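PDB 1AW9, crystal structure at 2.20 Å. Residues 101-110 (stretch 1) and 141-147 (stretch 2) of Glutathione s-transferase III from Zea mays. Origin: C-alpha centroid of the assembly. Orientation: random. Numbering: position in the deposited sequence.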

# COMPACT_ATOMS: atom_id res chain seq x y z
N VAL A 101 11.26 -21.65 9.61
CA VAL A 101 10.49 -21.61 8.36
C VAL A 101 9.02 -21.29 8.67
O VAL A 101 8.40 -20.46 8.00
CB VAL A 101 10.61 -22.93 7.54
CG1 VAL A 101 9.64 -22.93 6.37
CG2 VAL A 101 12.02 -23.08 7.02
N GLU A 102 8.48 -21.91 9.71
CA GLU A 102 7.09 -21.70 10.11
C GLU A 102 6.86 -20.24 10.52
O GLU A 102 5.85 -19.64 10.17
CB GLU A 102 6.71 -22.63 11.27
CG GLU A 102 5.25 -22.53 11.77
CD GLU A 102 5.02 -21.44 12.84
OE1 GLU A 102 5.82 -21.35 13.78
OE2 GLU A 102 4.04 -20.68 12.76
N SER A 103 7.83 -19.69 11.24
CA SER A 103 7.79 -18.35 11.78
C SER A 103 7.91 -17.31 10.70
O SER A 103 7.19 -16.30 10.73
CB SER A 103 8.97 -18.22 12.73
OG SER A 103 8.75 -17.22 13.70
N HIS A 104 8.81 -17.54 9.75
CA HIS A 104 9.06 -16.59 8.68
C HIS A 104 8.44 -16.81 7.33
O HIS A 104 8.44 -15.88 6.51
CB HIS A 104 10.54 -16.39 8.51
CG HIS A 104 11.18 -15.89 9.76
ND1 HIS A 104 10.66 -14.82 10.47
CD2 HIS A 104 12.19 -16.38 10.50
CE1 HIS A 104 11.32 -14.69 11.60
NE2 HIS A 104 12.26 -15.62 11.65
N HIS A 105 7.96 -18.01 7.05
CA HIS A 105 7.36 -18.26 5.75
C HIS A 105 5.95 -18.71 5.76
O HIS A 105 5.18 -18.33 4.88
CB HIS A 105 8.18 -19.28 5.00
CG HIS A 105 9.49 -18.75 4.62
ND1 HIS A 105 10.61 -18.94 5.40
CD2 HIS A 105 9.87 -17.94 3.61
CE1 HIS A 105 11.61 -18.26 4.88
NE2 HIS A 105 11.19 -17.64 3.80
N PHE A 106 5.61 -19.54 6.71
CA PHE A 106 4.26 -20.05 6.78
C PHE A 106 3.37 -19.05 7.51
O PHE A 106 2.40 -18.53 6.93
CB PHE A 106 4.28 -21.43 7.48
CG PHE A 106 2.91 -22.04 7.66
CD1 PHE A 106 2.31 -22.76 6.63
CD2 PHE A 106 2.19 -21.83 8.83
CE1 PHE A 106 1.00 -23.26 6.76
CE2 PHE A 106 0.88 -22.33 8.97
CZ PHE A 106 0.29 -23.04 7.93
N TYR A 107 3.74 -18.72 8.72
CA TYR A 107 2.91 -17.81 9.49
C TYR A 107 2.55 -16.48 8.81
O TYR A 107 1.37 -16.19 8.61
CB TYR A 107 3.51 -17.54 10.90
CG TYR A 107 2.65 -16.61 11.73
CD1 TYR A 107 1.42 -17.03 12.19
CD2 TYR A 107 3.04 -15.31 11.97
CE1 TYR A 107 0.57 -16.17 12.88
CE2 TYR A 107 2.19 -14.41 12.66
CZ TYR A 107 0.94 -14.85 13.12
OH TYR A 107 0.03 -14.02 13.78
N PRO A 108 3.56 -15.72 8.35
CA PRO A 108 3.25 -14.44 7.70
C PRO A 108 2.34 -14.50 6.49
O PRO A 108 1.82 -13.50 6.06
CB PRO A 108 4.63 -13.88 7.35
CG PRO A 108 5.56 -14.61 8.31
CD PRO A 108 5.00 -16.01 8.23
N ASN A 109 2.19 -15.68 5.91
CA ASN A 109 1.32 -15.82 4.76
C ASN A 109 0.00 -16.45 5.15
O ASN A 109 -1.04 -16.09 4.58
CB ASN A 109 2.03 -16.60 3.66
CG ASN A 109 3.15 -15.80 3.05
OD1 ASN A 109 2.90 -14.75 2.49
ND2 ASN A 109 4.38 -16.26 3.20
N ALA A 110 0.03 -17.34 6.15
CA ALA A 110 -1.19 -18.00 6.61
C ALA A 110 -2.08 -17.07 7.38
O ALA A 110 -3.29 -17.10 7.19
CB ALA A 110 -0.85 -19.21 7.47
N LYS A 141 3.79 -21.06 -2.97
CA LYS A 141 5.21 -21.31 -3.22
C LYS A 141 5.87 -21.94 -1.99
O LYS A 141 6.74 -22.81 -2.10
CB LYS A 141 5.97 -20.03 -3.55
CG LYS A 141 5.31 -19.14 -4.54
CD LYS A 141 5.26 -19.77 -5.90
CE LYS A 141 4.26 -19.05 -6.78
NZ LYS A 141 2.84 -19.26 -6.30
N VAL A 142 5.52 -21.43 -0.82
CA VAL A 142 6.04 -21.95 0.44
C VAL A 142 5.61 -23.42 0.59
O VAL A 142 6.45 -24.27 0.90
CB VAL A 142 5.57 -21.07 1.66
CG1 VAL A 142 5.82 -21.78 3.02
CG2 VAL A 142 6.31 -19.78 1.65
N LEU A 143 4.34 -23.74 0.34
CA LEU A 143 3.85 -25.12 0.47
C LEU A 143 4.41 -26.10 -0.60
O LEU A 143 4.36 -27.31 -0.40
CB LEU A 143 2.33 -25.16 0.58
CG LEU A 143 1.71 -24.58 1.88
CD1 LEU A 143 0.19 -24.62 1.88
CD2 LEU A 143 2.19 -25.28 3.09
N ASP A 144 4.99 -25.58 -1.69
CA ASP A 144 5.61 -26.42 -2.71
C ASP A 144 6.91 -26.93 -2.14
O ASP A 144 7.38 -27.99 -2.52
CB ASP A 144 5.92 -25.63 -3.97
CG ASP A 144 4.71 -25.41 -4.83
OD1 ASP A 144 3.69 -26.10 -4.68
OD2 ASP A 144 4.75 -24.50 -5.66
N VAL A 145 7.54 -26.13 -1.29
CA VAL A 145 8.78 -26.53 -0.64
C VAL A 145 8.48 -27.54 0.48
O VAL A 145 9.27 -28.45 0.72
CB VAL A 145 9.60 -25.33 -0.12
CG1 VAL A 145 10.83 -25.84 0.64
CG2 VAL A 145 10.03 -24.42 -1.31
N TYR A 146 7.36 -27.38 1.17
CA TYR A 146 6.95 -28.31 2.22
C TYR A 146 6.65 -29.65 1.53
O TYR A 146 6.98 -30.71 2.04
CB TYR A 146 5.66 -27.83 2.91
CG TYR A 146 5.84 -26.86 4.06
CD1 TYR A 146 6.48 -25.63 3.87
CD2 TYR A 146 5.34 -27.15 5.33
CE1 TYR A 146 6.61 -24.71 4.92
CE2 TYR A 146 5.47 -26.24 6.38
CZ TYR A 146 6.11 -25.02 6.17
OH TYR A 146 6.32 -24.18 7.22
N GLU A 147 5.99 -29.59 0.39
CA GLU A 147 5.62 -30.78 -0.34
C GLU A 147 6.83 -31.63 -0.72
O GLU A 147 6.85 -32.84 -0.52
CB GLU A 147 4.82 -30.37 -1.58
CG GLU A 147 4.61 -31.46 -2.56
CD GLU A 147 3.63 -32.52 -2.10
OE1 GLU A 147 2.99 -32.41 -1.05
OE2 GLU A 147 3.47 -33.50 -2.85

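Two helices can be held together without a single hydrogen bond between them, provided that their side chains are set at angles that let side-chain surfaces meet. The pair formed by residues 101-110 and 141-147 of this maize glutathione S-transferase is a compact example. The helix axes approach to 10.0 Å, with 134° between their N-to-C directions, and the contact buries 269 Å² summed over both sides. The backbones come nearest at His 105 and Val 142, whose CA atoms lie 6.6 Å apart.

Val 142 is buried and has the largest area covered by the other stretch, narrowly ahead of Tyr 146. Its CA-to-CB bond points toward the first helix, and with chi1 at 167° (t) both methyls lie against His 105: CG2 is 3.7 Å from His 105 O and 3.9 Å from His 105 CB, and CG1 is 4.0 Å from His 105 O and also reaches Phe 106 N at 4.3 Å. A beta-branched residue suits this place because it is short enough for the close backbone approach yet broad enough to touch adjacent residues. His 105 points toward the second helix in the m rotamer (chi1 -68°, chi2 93°), and its NE2 is hydrogen-bonded elsewhere in the structure.

One turn beyond Val 142, Tyr 146 also points toward the partner, but its side chain is longer and reaches further from its own backbone. Its chi1 of -86° (m) and chi2 of 59° carry the ring to Val 101 and Phe 106 and its hydroxyl to Glu 102. Tyr 146 CE1 is 3.8 Å from Val 101 CG1, and Tyr 146 CZ is 4.2 Å from Phe 106 CB. Tyr 146 OH lies 3.6 Å from Val 101 CG1, 3.9 Å from Glu 102 CA and 3.4 Å from Phe 106 CB. These are van der Waals contacts; the hydroxyl is hydrogen-bonded elsewhere in the structure, so it is not left unpaired.

Phe 106 starts sideways to the second helix. Its t rotamer (chi1 178°) nevertheless places the ring where Leu 143 can meet it at the edge, Phe 106 CD1 lying 4.3 Å from Leu 143 CD2. Leu 143 also leaves its helix sideways, but its m,t conformation (-68°, 178°) brings its end nearer to the partner. Val 101, in the t rotamer, points toward the second helix and offers CG1 to the tyrosine.

Glu 102 begins sideways, but its end leads away, and both carboxylate oxygens are hydrogen-bonded elsewhere. The first helix has a wider pi-type turn at 102-106 and is kinked at Pro 108, which has no amide hydrogen, and at Asn 109, whose N bonds three residues back, to Phe 106 O at 3.0 Å. Asn 109, with chi1 at -69° (m), folds back so that its ND2 donates to His 105 O at 2.8 Å. The same ND2 lies 4.3 Å from Val 142 CG2. The general principle follows: polar groups at the contact have their partners elsewhere or within their own helix, and can therefore pack as van der Waals surface.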